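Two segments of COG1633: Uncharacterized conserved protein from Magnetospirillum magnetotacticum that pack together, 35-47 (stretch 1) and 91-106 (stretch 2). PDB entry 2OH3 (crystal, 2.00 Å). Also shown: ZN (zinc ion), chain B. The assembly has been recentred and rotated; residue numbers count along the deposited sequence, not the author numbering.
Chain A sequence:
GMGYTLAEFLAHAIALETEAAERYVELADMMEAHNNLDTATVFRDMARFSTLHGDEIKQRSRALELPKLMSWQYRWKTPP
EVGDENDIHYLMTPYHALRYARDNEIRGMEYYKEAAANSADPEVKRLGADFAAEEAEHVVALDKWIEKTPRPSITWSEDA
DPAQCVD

Stretch 1 35-47: NNLDTATVFRDMA
Stretch 2 (91-106) LMTPYHALRYARDNEI

Helices that run side by side at a shallow angle often pack one large side chain against small ones, and this pair is a compact example. Phe 43 (chi1 m, -62°; chi2 -32°) fills the gap between helix 37-47 and helix 94-106, whose axes run nearly parallel, crossing at 16° and 10.9 Å apart at closest approach. Its CE2 lies 3.9 Å from Ala 97 CB and its CE1 4.1 Å from Ala 101 CB; the two alanines, one turn apart, take up little room and let the ring in. Leu 98 (m, t) points sideways but brings its end nearer, with CD2 4.1 Å from Phe 43 CZ, while its backbone N meets the ring edge.

One turn earlier, Thr 39 (m) sets the register, with Thr 39 CA 6.5 Å from Pro 94 CA. Thr 39 CG2 touches Leu 98 CG at 4.0 Å, and OG1 approaches Pro 94 CB at 3.7 Å. Pro 94 suits the first helical turn, where its missing amide hydrogen costs nothing; Asn 36 CG covers its CG at 3.6 Å.

At the far end, selenomethionine Met 46 (m, m, m) places CE 3.0 Å from Glu 105 OE2, whose partner OE1 binds zinc at 2.0 Å. No modelled hydrogen bond crosses; packing burying 379 Å² joins the stretches.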

ATOM      1  N   ASN A  35      23.582  -7.442  -4.828  1.00 41.50           N
ATOM      2  CA  ASN A  35      24.324  -7.767  -6.048  1.00 41.57           C
ATOM      3  C   ASN A  35      23.651  -8.762  -7.008  1.00 39.97           C
ATOM      4  O   ASN A  35      24.332  -9.565  -7.685  1.00 39.05           O
ATOM      5  CB  ASN A  35      25.746  -8.234  -5.704  1.00 42.60           C
ATOM      6  CG  ASN A  35      26.783  -7.721  -6.707  1.00 46.85           C
ATOM      7  OD1 ASN A  35      27.141  -6.534  -6.684  1.00 53.42           O
ATOM      8  ND2 ASN A  35      27.287  -8.612  -7.579  1.00 51.50           N
ATOM      9  N   ASN A  36      22.322  -8.701  -7.075  1.00 37.96           N
ATOM     10  CA  ASN A  36      21.562  -9.440  -8.080  1.00 37.05           C
ATOM     11  C   ASN A  36      21.340  -8.495  -9.237  1.00 35.97           C
ATOM     12  O   ASN A  36      20.223  -7.987  -9.434  1.00 36.46           O
ATOM     13  CB  ASN A  36      20.225  -9.926  -7.499  1.00 36.74           C
ATOM     14  CG  ASN A  36      20.413 -10.894  -6.346  1.00 38.26           C
ATOM     15  OD1 ASN A  36      19.918 -10.664  -5.236  1.00 41.85           O
ATOM     16  ND2 ASN A  36      21.151 -11.965  -6.589  1.00 33.73           N
ATOM     17  N   LEU A  37      22.417  -8.236  -9.986  1.00 33.98           N
ATOM     18  CA  LEU A  37      22.430  -7.131 -10.916  1.00 33.33           C
ATOM     19  C   LEU A  37      21.534  -7.362 -12.126  1.00 32.93           C
ATOM     20  O   LEU A  37      21.009  -6.403 -12.698  1.00 31.91           O
ATOM     21  CB  LEU A  37      23.858  -6.803 -11.359  1.00 32.62           C
ATOM     22  CG  LEU A  37      24.838  -6.526 -10.216  1.00 32.18           C
ATOM     23  CD1 LEU A  37      26.149  -6.089 -10.767  1.00 31.62           C
ATOM     24  CD2 LEU A  37      24.290  -5.513  -9.219  1.00 32.92           C
ATOM     25  N   ASP A  38      21.365  -8.623 -12.520  1.00 32.30           N
ATOM     26  CA  ASP A  38      20.505  -8.912 -13.673  1.00 33.01           C
ATOM     27  C   ASP A  38      19.049  -8.616 -13.330  1.00 32.84           C
ATOM     28  O   ASP A  38      18.389  -7.901 -14.073  1.00 32.67           O
ATOM     29  CB  ASP A  38      20.693 -10.326 -14.247  1.00 33.39           C
ATOM     30  CG  ASP A  38      20.681 -11.438 -13.174  1.00 34.64           C
ATOM     31  OD1 ASP A  38      20.674 -11.172 -11.952  1.00 35.98           O
ATOM     32  OD2 ASP A  38      20.741 -12.609 -13.579  1.00 39.94           O
ATOM     33  N   THR A  39      18.581  -9.129 -12.198  1.00 32.84           N
ATOM     34  CA  THR A  39      17.213  -8.906 -11.735  1.00 33.59           C
ATOM     35  C   THR A  39      16.981  -7.404 -11.438  1.00 33.63           C
ATOM     36  O   THR A  39      15.910  -6.867 -11.729  1.00 33.39           O
ATOM     37  CB  THR A  39      16.871  -9.800 -10.495  1.00 33.86           C
ATOM     38  OG1 THR A  39      17.317 -11.139 -10.716  1.00 36.82           O
ATOM     39  CG2 THR A  39      15.378  -9.868 -10.232  1.00 36.94           C
ATOM     40  N   ALA A  40      17.962  -6.735 -10.831  1.00 32.67           N
ATOM     41  CA  ALA A  40      17.822  -5.290 -10.588  1.00 32.98           C
ATOM     42  C   ALA A  40      17.513  -4.580 -11.874  1.00 33.19           C
ATOM     43  O   ALA A  40      16.643  -3.736 -11.897  1.00 34.01           O
ATOM     44  CB  ALA A  40      19.078  -4.735  -9.992  1.00 33.48           C
ATOM     45  N   THR A  41      18.245  -4.929 -12.943  1.00 32.89           N
ATOM     46  CA  THR A  41      18.053  -4.348 -14.276  1.00 33.74           C
ATOM     47  C   THR A  41      16.686  -4.668 -14.918  1.00 33.81           C
ATOM     48  O   THR A  41      16.094  -3.786 -15.548  1.00 34.04           O
ATOM     49  CB  THR A  41      19.237  -4.693 -15.203  1.00 34.26           C
ATOM     50  OG1 THR A  41      20.461  -4.349 -14.536  1.00 35.37           O
ATOM     51  CG2 THR A  41      19.166  -3.905 -16.483  1.00 34.57           C
ATOM     52  N   VAL A  42      16.141  -5.877 -14.719  1.00 33.76           N
ATOM     53  CA  VAL A  42      14.788  -6.169 -15.162  1.00 34.22           C
ATOM     54  C   VAL A  42      13.816  -5.148 -14.537  1.00 34.72           C
ATOM     55  O   VAL A  42      12.919  -4.614 -15.209  1.00 35.74           O
ATOM     56  CB  VAL A  42      14.337  -7.629 -14.739  1.00 33.51           C
ATOM     57  CG1 VAL A  42      12.840  -7.801 -14.850  1.00 35.64           C
ATOM     58  CG2 VAL A  42      15.045  -8.691 -15.565  1.00 34.98           C
ATOM     59  N   PHE A  43      13.988  -4.900 -13.246  1.00 34.46           N
ATOM     60  CA  PHE A  43      13.153  -3.938 -12.510  1.00 34.12           C
ATOM     61  C   PHE A  43      13.427  -2.448 -12.845  1.00 34.96           C
ATOM     62  O   PHE A  43      12.506  -1.614 -12.786  1.00 34.20           O
ATOM     63  CB  PHE A  43      13.314  -4.143 -11.006  1.00 34.76           C
ATOM     64  CG  PHE A  43      12.882  -5.509 -10.510  1.00 33.82           C
ATOM     65  CD1 PHE A  43      11.856  -6.190 -11.110  1.00 36.38           C
ATOM     66  CD2 PHE A  43      13.490  -6.081  -9.391  1.00 34.28           C
ATOM     67  CE1 PHE A  43      11.475  -7.410 -10.641  1.00 31.88           C
ATOM     68  CE2 PHE A  43      13.121  -7.331  -8.954  1.00 33.80           C
ATOM     69  CZ  PHE A  43      12.127  -7.973  -9.559  1.00 32.87           C
ATOM     70  N   ARG A  44      14.653  -2.114 -13.209  1.00 33.73           N
ATOM     71  CA  ARG A  44      14.874  -0.758 -13.712  1.00 34.55           C
ATOM     72  C   ARG A  44      14.132  -0.544 -15.030  1.00 35.26           C
ATOM     73  O   ARG A  44      13.568   0.525 -15.265  1.00 36.53           O
ATOM     74  CB  ARG A  44      16.346  -0.433 -13.874  1.00 34.38           C
ATOM     75  CG  ARG A  44      17.097  -0.477 -12.620  1.00 34.71           C
ATOM     76  CD  ARG A  44      16.889   0.728 -11.729  1.00 37.40           C
ATOM     77  NE  ARG A  44      17.791   0.530 -10.608  1.00 38.73           N
ATOM     78  CZ  ARG A  44      17.596   0.930  -9.361  1.00 39.70           C
ATOM     79  NH1 ARG A  44      16.506   1.642  -9.020  1.00 39.01           N
ATOM     80  NH2 ARG A  44      18.527   0.602  -8.456  1.00 38.12           N
ATOM     81  N   ASP A  45      14.117  -1.564 -15.877  1.00 36.41           N
ATOM     82  CA  ASP A  45      13.497  -1.495 -17.194  1.00 37.52           C
ATOM     83  C   ASP A  45      12.003  -1.247 -17.017  1.00 37.93           C
ATOM     84  O   ASP A  45      11.402  -0.360 -17.646  1.00 37.73           O
ATOM     85  CB  ASP A  45      13.781  -2.802 -17.924  1.00 38.51           C
ATOM     86  CG  ASP A  45      13.319  -2.815 -19.381  1.00 43.25           C
ATOM     87  OD1 ASP A  45      13.523  -1.829 -20.130  1.00 43.06           O
ATOM     88  OD2 ASP A  45      12.767  -3.869 -19.781  1.00 48.31           O
HETATM   89  N   MSE A  46      11.422  -2.005 -16.109  1.00 37.20           N
HETATM   90  CA  MSE A  46      10.003  -1.901 -15.798  1.00 38.15           C
HETATM   91  C   MSE A  46       9.641  -0.539 -15.208  1.00 36.75           C
HETATM   92  O   MSE A  46       8.595   0.011 -15.549  1.00 37.49           O
HETATM   93  CB  MSE A  46       9.582  -3.020 -14.838  1.00 37.08           C
HETATM   94  CG  MSE A  46       9.554  -4.505 -15.359  1.00 39.91           C
HETATM   95 SE   MSE A  46       8.285  -4.784 -16.865  0.75 43.59          SE
HETATM   96  CE  MSE A  46       7.008  -4.131 -16.304  1.00 50.34           C
ATOM     97  N   ALA A  47      10.478  -0.018 -14.315  1.00 35.82           N
ATOM     98  CA  ALA A  47      10.232   1.268 -13.687  1.00 36.48           C
ATOM     99  C   ALA A  47      10.281   2.342 -14.781  1.00 37.25           C
ATOM    100  O   ALA A  47       9.561   3.327 -14.718  1.00 35.79           O
ATOM    101  CB  ALA A  47      11.279   1.574 -12.626  1.00 36.43           C
ATOM    102  N   LEU A  91      11.749 -10.795   0.317  1.00 50.97           N
ATOM    103  CA  LEU A  91      11.745 -10.093  -0.968  1.00 49.58           C
ATOM    104  C   LEU A  91      13.129  -9.734  -1.478  1.00 47.79           C
ATOM    105  O   LEU A  91      13.254  -9.341  -2.633  1.00 47.20           O
ATOM    106  CB  LEU A  91      10.883  -8.837  -0.906  1.00 49.78           C
ATOM    107  CG  LEU A  91       9.369  -9.008  -1.024  1.00 50.68           C
ATOM    108  CD1 LEU A  91       8.725  -7.635  -1.141  1.00 50.93           C
ATOM    109  CD2 LEU A  91       9.004  -9.838  -2.240  1.00 50.60           C
HETATM  110  N   MSE A  92      14.160  -9.884  -0.647  1.00 46.14           N
HETATM  111  CA  MSE A  92      15.539  -9.728  -1.111  1.00 45.74           C
HETATM  112  C   MSE A  92      16.049 -10.856  -2.040  1.00 44.30           C
HETATM  113  O   MSE A  92      17.074 -10.693  -2.693  1.00 44.74           O
HETATM  114  CB  MSE A  92      16.481  -9.511   0.081  1.00 46.32           C
HETATM  115  CG  MSE A  92      16.286  -8.116   0.741  1.00 48.24           C
ATOM    116  N   THR A  93      15.354 -11.989  -2.125  1.00 42.28           N
ATOM    117  CA  THR A  93      15.773 -13.020  -3.048  1.00 41.05           C
ATOM    118  C   THR A  93      15.104 -12.806  -4.394  1.00 39.69           C
ATOM    119  O   THR A  93      13.915 -12.535  -4.450  1.00 38.86           O
ATOM    120  CB  THR A  93      15.421 -14.441  -2.569  1.00 41.15           C
ATOM    121  OG1 THR A  93      14.034 -14.685  -2.789  1.00 42.57           O
ATOM    122  CG2 THR A  93      15.688 -14.606  -1.119  1.00 41.33           C
ATOM    123  N   PRO A  94      15.855 -12.954  -5.500  1.00 39.20           N
ATOM    124  CA  PRO A  94      15.252 -12.743  -6.820  1.00 38.97           C
ATOM    125  C   PRO A  94      13.992 -13.529  -7.119  1.00 38.25           C
ATOM    126  O   PRO A  94      13.065 -12.978  -7.686  1.00 37.96           O
ATOM    127  CB  PRO A  94      16.370 -13.144  -7.784  1.00 38.96           C
ATOM    128  CG  PRO A  94      17.583 -12.919  -7.066  1.00 39.17           C
ATOM    129  CD  PRO A  94      17.291 -13.266  -5.618  1.00 38.83           C
ATOM    130  N   TYR A  95      13.933 -14.794  -6.724  1.00 38.97           N
ATOM    131  CA  TYR A  95      12.753 -15.599  -6.987  1.00 39.33           C
ATOM    132  C   TYR A  95      11.485 -14.941  -6.384  1.00 39.07           C
ATOM    133  O   TYR A  95      10.431 -14.858  -7.048  1.00 37.87           O
ATOM    134  CB  TYR A  95      12.928 -17.018  -6.446  1.00 40.61           C
ATOM    135  CG  TYR A  95      11.721 -17.901  -6.667  1.00 42.72           C
ATOM    136  CD1 TYR A  95      11.336 -18.276  -7.957  1.00 45.12           C
ATOM    137  CD2 TYR A  95      10.966 -18.372  -5.595  1.00 44.78           C
ATOM    138  CE1 TYR A  95      10.220 -19.082  -8.176  1.00 45.88           C
ATOM    139  CE2 TYR A  95       9.854 -19.182  -5.798  1.00 44.93           C
ATOM    140  CZ  TYR A  95       9.490 -19.532  -7.091  1.00 45.51           C
ATOM    141  OH  TYR A  95       8.392 -20.324  -7.303  1.00 46.09           O
ATOM    142  N   HIS A  96      11.593 -14.462  -5.143  1.00 37.64           N
ATOM    143  CA  HIS A  96      10.439 -13.886  -4.457  1.00 37.43           C
ATOM    144  C   HIS A  96      10.052 -12.491  -4.954  1.00 36.83           C
ATOM    145  O   HIS A  96       8.867 -12.159  -5.014  1.00 37.58           O
ATOM    146  CB  HIS A  96      10.679 -13.880  -2.949  1.00 38.11           C
ATOM    147  CG  HIS A  96      10.631 -15.245  -2.329  1.00 41.07           C
ATOM    148  ND1 HIS A  96      11.504 -15.644  -1.337  1.00 44.39           N
ATOM    149  CD2 HIS A  96       9.808 -16.296  -2.551  1.00 42.92           C
ATOM    150  CE1 HIS A  96      11.215 -16.881  -0.977  1.00 46.07           C
ATOM    151  NE2 HIS A  96      10.194 -17.301  -1.701  1.00 46.24           N
ATOM    152  N   ALA A  97      11.026 -11.677  -5.348  1.00 35.10           N
ATOM    153  CA  ALA A  97      10.735 -10.355  -5.879  1.00 34.74           C
ATOM    154  C   ALA A  97      10.047 -10.451  -7.242  1.00 34.11           C
ATOM    155  O   ALA A  97       9.045  -9.741  -7.511  1.00 34.02           O
ATOM    156  CB  ALA A  97      12.019  -9.526  -5.934  1.00 34.43           C
ATOM    157  N   LEU A  98      10.547 -11.348  -8.088  1.00 32.71           N
ATOM    158  CA  LEU A  98       9.991 -11.525  -9.403  1.00 32.51           C
ATOM    159  C   LEU A  98       8.551 -12.019  -9.345  1.00 32.72           C
ATOM    160  O   LEU A  98       7.722 -11.608 -10.144  1.00 31.78           O
ATOM    161  CB  LEU A  98      10.809 -12.523 -10.209  1.00 32.45           C
ATOM    162  CG  LEU A  98      12.156 -12.200 -10.809  1.00 32.23           C
ATOM    163  CD1 LEU A  98      12.878 -13.514 -11.226  1.00 33.18           C
ATOM    164  CD2 LEU A  98      12.017 -11.266 -12.006  1.00 33.99           C
ATOM    165  N   ARG A  99       8.282 -12.983  -8.463  1.00 33.50           N
ATOM    166  CA  ARG A  99       6.934 -13.502  -8.297  1.00 34.36           C
ATOM    167  C   ARG A  99       5.978 -12.451  -7.750  1.00 34.02           C
ATOM    168  O   ARG A  99       4.832 -12.435  -8.118  1.00 32.60           O
ATOM    169  CB  ARG A  99       6.938 -14.714  -7.387  1.00 35.08           C
ATOM    170  CG  ARG A  99       7.432 -15.973  -8.149  1.00 40.01           C
ATOM    171  CD  ARG A  99       7.058 -17.313  -7.519  1.00 47.80           C
ATOM    172  NE  ARG A  99       5.632 -17.646  -7.536  1.00 51.95           N
ATOM    173  CZ  ARG A  99       4.889 -17.901  -8.622  1.00 56.22           C
ATOM    174  NH1 ARG A  99       5.377 -17.819  -9.870  1.00 60.10           N
ATOM    175  NH2 ARG A  99       3.611 -18.214  -8.462  1.00 55.32           N
ATOM    176  N   TYR A 100       6.458 -11.629  -6.825  1.00 33.96           N
ATOM    177  CA  TYR A 100       5.677 -10.526  -6.258  1.00 35.43           C
ATOM    178  C   TYR A 100       5.340  -9.539  -7.379  1.00 34.30           C
ATOM    179  O   TYR A 100       4.183  -9.055  -7.548  1.00 33.08           O
ATOM    180  CB  TYR A 100       6.521  -9.824  -5.154  1.00 37.20           C
ATOM    181  CG  TYR A 100       5.886  -8.565  -4.576  1.00 38.64           C
ATOM    182  CD1 TYR A 100       4.616  -8.610  -4.026  1.00 39.67           C
ATOM    183  CD2 TYR A 100       6.554  -7.349  -4.589  1.00 40.29           C
ATOM    184  CE1 TYR A 100       4.009  -7.481  -3.515  1.00 39.93           C
ATOM    185  CE2 TYR A 100       5.957  -6.209  -4.065  1.00 40.33           C
ATOM    186  CZ  TYR A 100       4.687  -6.300  -3.527  1.00 40.56           C
ATOM    187  OH  TYR A 100       4.074  -5.200  -2.987  1.00 44.03           O
ATOM    188  N   ALA A 101       6.346  -9.226  -8.159  1.00 34.80           N
ATOM    189  CA  ALA A 101       6.142  -8.272  -9.268  1.00 34.02           C
ATOM    190  C   ALA A 101       5.152  -8.841 -10.265  1.00 34.27           C
ATOM    191  O   ALA A 101       4.203  -8.190 -10.677  1.00 34.96           O
ATOM    192  CB  ALA A 101       7.477  -7.962  -9.980  1.00 35.02           C
ATOM    193  N   ARG A 102       5.346 -10.101 -10.621  1.00 34.02           N
ATOM    194  CA  ARG A 102       4.416 -10.775 -11.506  1.00 34.28           C
ATOM    195  C   ARG A 102       2.947 -10.777 -11.039  1.00 34.83           C
ATOM    196  O   ARG A 102       2.059 -10.571 -11.854  1.00 32.98           O
ATOM    197  CB  ARG A 102       4.872 -12.200 -11.722  1.00 33.66           C
ATOM    198  CG  ARG A 102       4.035 -12.934 -12.736  1.00 36.64           C
ATOM    199  CD  ARG A 102       4.458 -14.382 -12.737  1.00 40.90           C
ATOM    200  NE  ARG A 102       3.526 -15.165 -13.521  1.00 44.26           N
ATOM    201  CZ  ARG A 102       2.629 -16.011 -13.015  1.00 45.95           C
ATOM    202  NH1 ARG A 102       2.529 -16.191 -11.699  1.00 46.69           N
ATOM    203  NH2 ARG A 102       1.817 -16.663 -13.848  1.00 46.79           N
ATOM    204  N   ASP A 103       2.708 -11.138  -9.774  1.00 35.59           N
ATOM    205  CA  ASP A 103       1.372 -11.046  -9.171  1.00 36.68           C
ATOM    206  C   ASP A 103       0.655  -9.728  -9.416  1.00 36.37           C
ATOM    207  O   ASP A 103      -0.510  -9.682  -9.804  1.00 36.86           O
ATOM    208  CB  ASP A 103       1.466 -11.235  -7.664  1.00 37.68           C
ATOM    209  CG  ASP A 103       1.555 -12.672  -7.270  1.00 43.00           C
ATOM    210  OD1 ASP A 103       1.443 -13.552  -8.173  1.00 49.61           O
ATOM    211  OD2 ASP A 103       1.818 -12.912  -6.064  1.00 49.70           O
ATOM    212  N   ASN A 104       1.381  -8.650  -9.221  1.00 37.02           N
ATOM    213  CA  ASN A 104       0.824  -7.335  -9.408  1.00 36.51           C
ATOM    214  C   ASN A 104       0.715  -6.863 -10.849  1.00 37.10           C
ATOM    215  O   ASN A 104      -0.183  -6.113 -11.172  1.00 37.67           O
ATOM    216  CB  ASN A 104       1.572  -6.393  -8.493  1.00 36.20           C
ATOM    217  CG  ASN A 104       1.292  -6.704  -7.072  1.00 37.26           C
ATOM    218  OD1 ASN A 104       0.195  -6.440  -6.613  1.00 36.21           O
ATOM    219  ND2 ASN A 104       2.254  -7.341  -6.363  1.00 36.16           N
ATOM    220  N   GLU A 105       1.603  -7.324 -11.728  1.00 36.17           N
ATOM    221  CA  GLU A 105       1.448  -7.134 -13.161  1.00 35.49           C
ATOM    222  C   GLU A 105       0.146  -7.743 -13.617  1.00 35.86           C
ATOM    223  O   GLU A 105      -0.558  -7.145 -14.401  1.00 35.31           O
ATOM    224  CB  GLU A 105       2.581  -7.834 -13.933  1.00 35.99           C
ATOM    225  CG  GLU A 105       3.924  -7.153 -13.881  1.00 36.13           C
ATOM    226  CD  GLU A 105       3.977  -5.930 -14.740  1.00 39.42           C
ATOM    227  OE1 GLU A 105       3.166  -5.840 -15.670  1.00 38.97           O
ATOM    228  OE2 GLU A 105       4.831  -5.058 -14.503  1.00 44.73           O
ATOM    229  N   ILE A 106      -0.120  -8.970 -13.151  1.00 35.24           N
ATOM    230  CA  ILE A 106      -1.352  -9.689 -13.459  1.00 36.55           C
ATOM    231  C   ILE A 106      -2.615  -8.968 -12.958  1.00 36.67           C
ATOM    232  O   ILE A 106      -3.618  -8.891 -13.680  1.00 37.16           O
ATOM    233  CB  ILE A 106      -1.351 -11.115 -12.879  1.00 35.70           C
ATOM    234  CG1 ILE A 106      -0.327 -11.995 -13.599  1.00 38.04           C
ATOM    235  CG2 ILE A 106      -2.729 -11.759 -13.067  1.00 38.46           C
ATOM    236  CD1 ILE A 106      -0.168 -13.425 -13.004  1.00 36.09           C
TER
HETATM  237 ZN    ZN B 300       3.429  -4.162 -16.704  1.00 27.11          ZN